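Local coordinates for protein glutamine amidotransferase subunit pdxT (Thermus thermophilus, PDB 2YWD) that probably hydrolyses glutamine to glutamate and ammonia, which is passed to the PdxS subunit for the synthesis of pyridoxal 5'-phosphate, at residues S74-G79 with R183-L188; G101-W106 with V161-V166; E124-G129 with E149-L154. All blocks are in the same frame, centred on the assembly; numbering follows the deposited sequence.

Interaction 1. Residues S74-G79 with R183-L188; sequences SLALFG and RYFLEL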
loop_
_atom_site.group_PDB
_atom_site.type_symbol
_atom_site.label_atom_id
_atom_site.label_comp_id
_atom_site.label_asym_id
_atom_site.label_seq_id
_atom_site.Cartn_x
_atom_site.Cartn_y
_atom_site.Cartn_z
ATOM N N SER A 74 -9.810 5.349 -12.628
ATOM C CA SER A 74 -10.827 5.892 -11.735
ATOM C C SER A 74 -10.626 5.498 -10.271
ATOM O O SER A 74 -11.529 5.667 -9.451
ATOM C CB SER A 74 -12.215 5.434 -12.185
ATOM O OG SER A 74 -12.323 4.024 -12.100
ATOM N N LEU A 75 -9.452 4.975 -9.939
ATOM C CA LEU A 75 -9.184 4.571 -8.562
ATOM C C LEU A 75 -7.697 4.557 -8.231
ATOM O O LEU A 75 -6.915 3.861 -8.883
ATOM C CB LEU A 75 -9.767 3.179 -8.296
ATOM C CG LEU A 75 -9.628 2.658 -6.863
ATOM C CD1 LEU A 75 -10.406 3.571 -5.920
ATOM C CD2 LEU A 75 -10.144 1.226 -6.773
ATOM N N ALA A 76 -7.316 5.331 -7.218
ATOM C CA ALA A 76 -5.924 5.397 -6.779
ATOM C C ALA A 76 -5.742 4.375 -5.664
ATOM O O ALA A 76 -6.655 4.149 -4.873
ATOM C CB ALA A 76 -5.596 6.787 -6.268
ATOM N N LEU A 77 -4.557 3.779 -5.602
ATOM C CA LEU A 77 -4.247 2.761 -4.604
ATOM C C LEU A 77 -2.999 3.092 -3.801
ATOM O O LEU A 77 -2.023 3.611 -4.336
ATOM C CB LEU A 77 -4.015 1.409 -5.286
ATOM C CG LEU A 77 -5.122 0.853 -6.173
ATOM C CD1 LEU A 77 -4.642 -0.440 -6.817
ATOM C CD2 LEU A 77 -6.373 0.612 -5.337
ATOM N N PHE A 78 -3.043 2.774 -2.513
ATOM C CA PHE A 78 -1.915 2.980 -1.614
ATOM C C PHE A 78 -1.813 1.690 -0.807
ATOM O O PHE A 78 -2.696 1.379 -0.009
ATOM C CB PHE A 78 -2.169 4.171 -0.675
ATOM C CG PHE A 78 -1.006 4.496 0.247
ATOM C CD1 PHE A 78 0.260 3.956 0.027
ATOM C CD2 PHE A 78 -1.180 5.370 1.322
ATOM C CE1 PHE A 78 1.334 4.282 0.861
ATOM C CE2 PHE A 78 -0.115 5.703 2.160
ATOM C CZ PHE A 78 1.145 5.160 1.932
ATOM N N GLY A 79 -0.750 0.928 -1.045
ATOM C CA GLY A 79 -0.556 -0.314 -0.324
ATOM C C GLY A 79 0.599 -0.182 0.647
ATOM O O GLY A 79 1.667 0.301 0.281
ATOM N N ARG A 183 -1.981 12.333 3.142
ATOM C CA ARG A 183 -2.464 13.497 2.396
ATOM C C ARG A 183 -1.842 13.503 1.000
ATOM O O ARG A 183 -2.508 13.814 0.010
ATOM C CB ARG A 183 -2.123 14.798 3.140
ATOM C CG ARG A 183 -2.457 16.077 2.358
ATOM C CD ARG A 183 -3.935 16.151 1.986
ATOM N NE ARG A 183 -4.787 16.479 3.126
ATOM C CZ ARG A 183 -6.116 16.416 3.108
ATOM N NH1 ARG A 183 -6.748 16.027 2.008
ATOM N NH2 ARG A 183 -6.814 16.762 4.180
ATOM N N TYR A 184 -0.559 13.155 0.923
ATOM C CA TYR A 184 0.145 13.095 -0.358
ATOM C C TYR A 184 -0.629 12.151 -1.281
ATOM O O TYR A 184 -0.838 12.441 -2.464
ATOM C CB TYR A 184 1.568 12.568 -0.146
ATOM C CG TYR A 184 2.336 12.299 -1.422
ATOM C CD1 TYR A 184 2.921 13.340 -2.143
ATOM C CD2 TYR A 184 2.460 11.003 -1.919
ATOM C CE1 TYR A 184 3.613 13.094 -3.334
ATOM C CE2 TYR A 184 3.142 10.747 -3.103
ATOM C CZ TYR A 184 3.717 11.795 -3.806
ATOM O OH TYR A 184 4.394 11.543 -4.980
ATOM N N PHE A 185 -1.055 11.018 -0.728
ATOM C CA PHE A 185 -1.816 10.029 -1.486
ATOM C C PHE A 185 -3.176 10.573 -1.929
ATOM O O PHE A 185 -3.569 10.416 -3.089
ATOM C CB PHE A 185 -2.014 8.753 -0.652
ATOM C CG PHE A 185 -2.950 7.753 -1.285
ATOM C CD1 PHE A 185 -2.725 7.288 -2.578
ATOM C CD2 PHE A 185 -4.066 7.291 -0.591
ATOM C CE1 PHE A 185 -3.600 6.376 -3.175
ATOM C CE2 PHE A 185 -4.949 6.378 -1.178
ATOM C CZ PHE A 185 -4.713 5.920 -2.473
ATOM N N LEU A 186 -3.895 11.214 -1.014
ATOM C CA LEU A 186 -5.204 11.757 -1.358
ATOM C C LEU A 186 -5.089 12.827 -2.440
ATOM O O LEU A 186 -5.955 12.938 -3.309
ATOM C CB LEU A 186 -5.887 12.341 -0.119
ATOM C CG LEU A 186 -6.176 11.344 1.003
ATOM C CD1 LEU A 186 -7.087 12.004 2.032
ATOM C CD2 LEU A 186 -6.838 10.092 0.433
ATOM N N GLU A 187 -4.019 13.610 -2.386
ATOM C CA GLU A 187 -3.802 14.657 -3.377
ATOM C C GLU A 187 -3.614 14.047 -4.764
ATOM O O GLU A 187 -4.192 14.525 -5.739
ATOM C CB GLU A 187 -2.579 15.501 -3.001
ATOM C CG GLU A 187 -2.788 16.401 -1.783
ATOM C CD GLU A 187 -3.576 17.665 -2.101
ATOM O OE1 GLU A 187 -3.022 18.554 -2.783
ATOM O OE2 GLU A 187 -4.750 17.770 -1.673
ATOM N N LEU A 188 -2.819 12.986 -4.858
ATOM C CA LEU A 188 -2.592 12.357 -6.153
ATOM C C LEU A 188 -3.845 11.618 -6.637
ATOM O O LEU A 188 -4.011 11.382 -7.837
ATOM C CB LEU A 188 -1.382 11.412 -6.085
ATOM C CG LEU A 188 -1.455 10.054 -5.380
ATOM C CD1 LEU A 188 -2.169 9.041 -6.269
ATOM C CD2 LEU A 188 -0.041 9.569 -5.090
#

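Interaction 2. Residues G101-W106 with V161-V166; sequences GVLEAW and VRQGKV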
loop_
_atom_site.group_PDB
_atom_site.type_symbol
_atom_site.label_atom_id
_atom_site.label_comp_id
_atom_site.label_asym_id
_atom_site.label_seq_id
_atom_site.Cartn_x
_atom_site.Cartn_y
_atom_site.Cartn_z
ATOM N N GLY A 101 -1.196 -7.326 -8.566
ATOM C CA GLY A 101 -0.089 -7.325 -9.507
ATOM C C GLY A 101 -0.006 -6.220 -10.544
ATOM O O GLY A 101 0.531 -6.439 -11.628
ATOM N N VAL A 102 -0.511 -5.033 -10.226
ATOM C CA VAL A 102 -0.470 -3.926 -11.177
ATOM C C VAL A 102 0.854 -3.158 -11.115
ATOM O O VAL A 102 1.296 -2.584 -12.111
ATOM C CB VAL A 102 -1.644 -2.938 -10.933
ATOM C CG1 VAL A 102 -1.524 -2.306 -9.556
ATOM C CG2 VAL A 102 -1.661 -1.869 -12.014
ATOM N N LEU A 103 1.487 -3.155 -9.947
ATOM C CA LEU A 103 2.754 -2.449 -9.772
ATOM C C LEU A 103 3.919 -3.233 -10.378
ATOM O O LEU A 103 4.146 -4.391 -10.026
ATOM C CB LEU A 103 3.010 -2.212 -8.281
ATOM C CG LEU A 103 4.326 -1.535 -7.899
ATOM C CD1 LEU A 103 4.333 -0.107 -8.416
ATOM C CD2 LEU A 103 4.493 -1.561 -6.384
ATOM N N GLU A 104 4.652 -2.601 -11.292
ATOM C CA GLU A 104 5.797 -3.245 -11.931
ATOM C C GLU A 104 6.947 -3.333 -10.943
ATOM O O GLU A 104 7.852 -2.500 -10.950
ATOM C CB GLU A 104 6.250 -2.455 -13.161
ATOM C CG GLU A 104 5.298 -2.515 -14.345
ATOM C CD GLU A 104 5.105 -3.923 -14.880
ATOM O OE1 GLU A 104 6.083 -4.702 -14.895
ATOM O OE2 GLU A 104 3.976 -4.242 -15.304
ATOM N N ALA A 105 6.911 -4.349 -10.092
ATOM C CA ALA A 105 7.953 -4.522 -9.100
ATOM C C ALA A 105 8.063 -5.968 -8.648
ATOM O O ALA A 105 7.106 -6.731 -8.743
ATOM C CB ALA A 105 7.671 -3.628 -7.898
ATOM N N TRP A 106 9.251 -6.331 -8.177
ATOM C CA TRP A 106 9.530 -7.661 -7.650
ATOM C C TRP A 106 9.687 -7.426 -6.156
ATOM O O TRP A 106 10.585 -6.697 -5.739
ATOM C CB TRP A 106 10.848 -8.200 -8.209
ATOM C CG TRP A 106 10.746 -8.820 -9.568
ATOM C CD1 TRP A 106 10.012 -8.372 -10.626
ATOM C CD2 TRP A 106 11.443 -9.984 -10.025
ATOM N NE1 TRP A 106 10.207 -9.187 -11.718
ATOM C CE2 TRP A 106 11.081 -10.184 -11.376
ATOM C CE3 TRP A 106 12.340 -10.877 -9.424
ATOM C CZ2 TRP A 106 11.587 -11.242 -12.138
ATOM C CZ3 TRP A 106 12.846 -11.931 -10.183
ATOM C CH2 TRP A 106 12.465 -12.103 -11.526
ATOM N N VAL A 161 7.513 3.750 -3.302
ATOM C CA VAL A 161 7.535 3.867 -4.751
ATOM C C VAL A 161 6.177 4.253 -5.311
ATOM O O VAL A 161 5.143 4.000 -4.694
ATOM C CB VAL A 161 7.983 2.547 -5.409
ATOM C CG1 VAL A 161 9.356 2.143 -4.888
ATOM C CG2 VAL A 161 6.963 1.452 -5.127
ATOM N N ARG A 162 6.190 4.859 -6.491
ATOM C CA ARG A 162 4.961 5.291 -7.137
ATOM C C ARG A 162 4.946 4.973 -8.627
ATOM O O ARG A 162 5.957 5.102 -9.316
ATOM C CB ARG A 162 4.766 6.798 -6.934
ATOM C CG ARG A 162 3.587 7.383 -7.702
ATOM C CD ARG A 162 3.409 8.873 -7.436
ATOM N NE ARG A 162 2.327 9.432 -8.246
ATOM C CZ ARG A 162 1.900 10.692 -8.182
ATOM N NH1 ARG A 162 2.455 11.552 -7.338
ATOM N NH2 ARG A 162 0.913 11.094 -8.972
ATOM N N GLN A 163 3.787 4.540 -9.104
ATOM C CA GLN A 163 3.582 4.226 -10.507
ATOM C C GLN A 163 2.214 4.793 -10.844
ATOM O O GLN A 163 1.193 4.146 -10.611
ATOM C CB GLN A 163 3.589 2.716 -10.730
ATOM C CG GLN A 163 3.230 2.303 -12.144
ATOM C CD GLN A 163 3.113 0.800 -12.291
ATOM O OE1 GLN A 163 4.107 0.076 -12.227
ATOM N NE2 GLN A 163 1.889 0.320 -12.479
ATOM N N GLY A 164 2.195 6.012 -11.375
ATOM C CA GLY A 164 0.929 6.638 -11.710
ATOM C C GLY A 164 0.137 6.906 -10.445
ATOM O O GLY A 164 0.614 7.598 -9.545
ATOM N N LYS A 165 -1.065 6.346 -10.360
ATOM C CA LYS A 165 -1.901 6.540 -9.184
ATOM C C LYS A 165 -1.801 5.385 -8.192
ATOM O O LYS A 165 -2.677 5.200 -7.349
ATOM C CB LYS A 165 -3.354 6.762 -9.608
ATOM C CG LYS A 165 -3.589 8.146 -10.195
ATOM C CD LYS A 165 -5.036 8.351 -10.599
ATOM C CE LYS A 165 -5.316 9.816 -10.921
ATOM N NZ LYS A 165 -4.406 10.348 -11.972
ATOM N N VAL A 166 -0.721 4.617 -8.302
ATOM C CA VAL A 166 -0.468 3.485 -7.411
ATOM C C VAL A 166 0.745 3.829 -6.555
ATOM O O VAL A 166 1.828 4.105 -7.075
ATOM C CB VAL A 166 -0.163 2.195 -8.201
ATOM C CG1 VAL A 166 0.155 1.052 -7.237
ATOM C CG2 VAL A 166 -1.351 1.823 -9.067
#

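Interaction 3. Residues E124-G129 with E149-L154; sequences EVEGLG and EVLARL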
loop_
_atom_site.group_PDB
_atom_site.type_symbol
_atom_site.label_atom_id
_atom_site.label_comp_id
_atom_site.label_asym_id
_atom_site.label_seq_id
_atom_site.Cartn_x
_atom_site.Cartn_y
_atom_site.Cartn_z
ATOM N N GLU A 124 13.743 10.264 4.029
ATOM C CA GLU A 124 13.600 11.481 3.249
ATOM C C GLU A 124 12.677 11.160 2.087
ATOM O O GLU A 124 13.025 10.376 1.205
ATOM C CB GLU A 124 14.958 11.956 2.734
ATOM C CG GLU A 124 15.742 12.738 3.765
ATOM C CD GLU A 124 14.945 13.911 4.305
ATOM O OE1 GLU A 124 14.497 14.752 3.492
ATOM O OE2 GLU A 124 14.760 13.990 5.539
ATOM N N VAL A 125 11.488 11.757 2.105
ATOM C CA VAL A 125 10.495 11.533 1.063
ATOM C C VAL A 125 10.469 12.702 0.088
ATOM O O VAL A 125 10.307 13.855 0.488
ATOM C CB VAL A 125 9.092 11.350 1.675
ATOM C CG1 VAL A 125 8.069 11.115 0.578
ATOM C CG2 VAL A 125 9.104 10.187 2.653
ATOM N N GLU A 126 10.636 12.400 -1.193
ATOM C CA GLU A 126 10.644 13.430 -2.220
ATOM C C GLU A 126 9.358 14.249 -2.198
ATOM O O GLU A 126 8.255 13.700 -2.238
ATOM C CB GLU A 126 10.831 12.797 -3.601
ATOM C CG GLU A 126 10.844 13.802 -4.744
ATOM C CD GLU A 126 10.939 13.137 -6.105
ATOM O OE1 GLU A 126 10.086 12.274 -6.405
ATOM O OE2 GLU A 126 11.863 13.478 -6.874
ATOM N N GLY A 127 9.514 15.568 -2.127
ATOM C CA GLY A 127 8.371 16.459 -2.111
ATOM C C GLY A 127 7.747 16.627 -0.740
ATOM O O GLY A 127 7.254 17.703 -0.402
ATOM N N LEU A 128 7.778 15.569 0.058
ATOM C CA LEU A 128 7.185 15.613 1.386
ATOM C C LEU A 128 8.158 16.092 2.456
ATOM O O LEU A 128 7.844 16.995 3.228
ATOM C CB LEU A 128 6.650 14.227 1.754
ATOM C CG LEU A 128 5.698 14.138 2.946
ATOM C CD1 LEU A 128 4.489 15.025 2.691
ATOM C CD2 LEU A 128 5.262 12.694 3.148
ATOM N N GLY A 129 9.339 15.486 2.496
ATOM C CA GLY A 129 10.328 15.857 3.489
ATOM C C GLY A 129 10.651 14.673 4.382
ATOM O O GLY A 129 10.479 13.527 3.975
ATOM N N GLU A 149 8.644 5.224 -10.009
ATOM C CA GLU A 149 9.401 6.290 -9.372
ATOM C C GLU A 149 9.708 5.967 -7.908
ATOM O O GLU A 149 8.841 5.494 -7.174
ATOM C CB GLU A 149 8.606 7.596 -9.476
ATOM C CG GLU A 149 9.195 8.773 -8.725
ATOM C CD GLU A 149 8.452 10.068 -9.014
ATOM O OE1 GLU A 149 7.201 10.051 -9.010
ATOM O OE2 GLU A 149 9.121 11.101 -9.239
ATOM N N VAL A 150 10.947 6.206 -7.491
ATOM C CA VAL A 150 11.335 5.959 -6.103
ATOM C C VAL A 150 11.216 7.274 -5.347
ATOM O O VAL A 150 11.942 8.226 -5.631
ATOM C CB VAL A 150 12.790 5.443 -5.998
ATOM C CG1 VAL A 150 13.173 5.258 -4.534
ATOM C CG2 VAL A 150 12.929 4.127 -6.748
ATOM N N LEU A 151 10.296 7.329 -4.389
ATOM C CA LEU A 151 10.075 8.543 -3.608
ATOM C C LEU A 151 10.858 8.581 -2.299
ATOM O O LEU A 151 11.017 9.644 -1.700
ATOM C CB LEU A 151 8.583 8.702 -3.312
ATOM C CG LEU A 151 7.677 8.800 -4.541
ATOM C CD1 LEU A 151 6.219 8.836 -4.099
ATOM C CD2 LEU A 151 8.028 10.053 -5.334
ATOM N N ALA A 152 11.343 7.424 -1.853
ATOM C CA ALA A 152 12.106 7.355 -0.613
ATOM C C ALA A 152 12.942 6.087 -0.541
ATOM O O ALA A 152 12.540 5.033 -1.042
ATOM C CB ALA A 152 11.163 7.426 0.594
ATOM N N ARG A 153 14.105 6.199 0.092
ATOM C CA ARG A 153 15.015 5.070 0.243
ATOM C C ARG A 153 15.559 4.974 1.658
ATOM O O ARG A 153 15.648 5.974 2.369
ATOM C CB ARG A 153 16.223 5.220 -0.692
ATOM C CG ARG A 153 15.916 5.293 -2.173
ATOM C CD ARG A 153 17.166 5.714 -2.955
ATOM N NE ARG A 153 16.881 5.933 -4.372
ATOM C CZ ARG A 153 16.986 5.008 -5.320
ATOM N NH1 ARG A 153 17.378 3.772 -5.022
ATOM N NH2 ARG A 153 16.688 5.322 -6.575
ATOM N N LEU A 154 15.910 3.759 2.063
ATOM C CA LEU A 154 16.548 3.541 3.354
ATOM C C LEU A 154 17.953 3.252 2.850
ATOM O O LEU A 154 18.227 2.159 2.370
ATOM C CB LEU A 154 15.977 2.315 4.067
ATOM C CG LEU A 154 16.737 1.931 5.339
ATOM C CD1 LEU A 154 16.941 3.159 6.222
ATOM C CD2 LEU A 154 15.963 0.854 6.081
HETATM O O HOH W 1 15.103 8.783 0.585
HETATM O O HOH W 2 15.870 8.503 3.518
#

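Interaction 1. Residues S74-G79 with R183-L188
Phe78 packs on Phe185 through its CB, which sits over the centre of the Phe185 ring, 3.4 Å from its centroid and almost exactly on the ring normal, a CH-pi contact. The two rings themselves meet obliquely, their planes 47° apart. CG of Phe185 is anti to the backbone N (chi1 172°), beside the carbonyl carbon, and the ring beyond it reaches the strand, where its far end touches the backbone. Phe185 CZ is 3.6 Å from Ala76 O, which lies at the ring edge, and Phe185 CE1 is 3.4 Å from Leu77 O. CB of Ala76 packs against Phe185 CE1 at 3.7 Å. Helix 180-189 thus covers one side of the central sheet, running nearly antiparallel to strand 76-80, at whose end comes the turn carrying the predicted nucleophile Cys81, as in class I glutamine amidotransferases. An alanine in place of Phe185 would probably open a gap between helix and sheet and leave Phe78 CB and Ala76 CB without their aromatic cover. Packing slackens toward the C-terminal end of the helix, where partly exposed Leu188 reaches Ala76 CB with CD1 alone, at 4.1 Å.

Interaction 2. Residues G101-W106 with V161-V166
The polar part of this contact is the work of one side chain, Gln163, whose amide meets the backbone on both sides of Leu103. Its NE2 donates to Val102 O at 3.0 Å, approaching from above the carbonyl plane, 43° out of it. Its OE1 receives the N-H of Glu104 at 2.9 Å in a nearly straight bond (173°). An extended chain, with CG anti to the backbone N (chi1 174°), carries the amide across the interval between strand segments whose axes come no closer than 7.9 Å, too far for direct backbone pairing.

The apolar contacts sit beside this bridge. Leu103 CD1 rests on Gln163 CB at 3.7 Å, while its other methyl, CD2, reaches Val161 CG2 at 4.1 Å. Val102 and Val166 meet tip to tip, CG1 to CG2, at 4.2 Å. Gln163 and Val166 are the ends of a type II' turn, which joins strands 157-163 and 166-169; in both residues the bond to CB points toward segment 101-106.

With both its donor and its acceptor used on one backbone, the primary amide forms a neutral two-bond link between the central sheet and the start of strand 103-108, which is likely to fix its rotation.

Interaction 3. Residues E124-G129 with E149-L154
The carboxylates of Glu126 and Glu149 meet with their planes 77° apart, Glu126 OE1 standing 3.2 Å from Glu149 OE2. In both, CG is anti to the backbone N (chi1 180° and 174°) and the chain runs extended beyond it. The two oxygens are acceptors of like charge, so the proximity would probably raise the pKa of one carboxylate. The guanidinium of Arg153 turns away from the contact: Val150 CG1 lies 3.7 Å above one face, offset toward the rim, and NH1 bonds to Asp156 O.

One direct hydrogen bond joins the backbones, Glu126 N to Leu151 O at 2.8 Å, in the carbonyl plane. The same oxygen receives a CA-H...O contact from Val125 CA at 3.4 Å. Beside this bond, CB of Ala152 packs on Val125 CG2 at 4.0 Å. Further along, two waters bridge the backbones: water 1 lies 2.7 Å from Glu124 O and 2.8 Å from Arg153 N, and water 2 links Glu124 N with Arg153 O.

The pairing is part direct and part through water, and by it the hairpin of strands 118-125 and 129-136, with a classic beta bulge of Leu128 and Gly129 opposite Val125, docks beside edge strand 149-154 of the central sheet.

Overall arrangement
All three contacts reach the seven-stranded central sheet. Interactions 1 and 2, with centres about 12 Å apart, are tied by Leu77 N to Lys165 O (2.9 Å) and by Tyr184 OH to Arg162 NH1 (3.1 Å), both probable hydrogen bonds. Interaction 3, its centre about 15 Å from that of interaction 2, continues outward through a probable bond from Glu149 N to Arg162 O (2.8 Å), and Leu151 touches Tyr184 of the helix in interaction 1. Interaction 1 lies closest to the predicted catalytic site: the Phe78 side chain is about 7 Å from that of Glu174 and about 9 Å from that of His172. Interactions 2 and 3 lie away from the site.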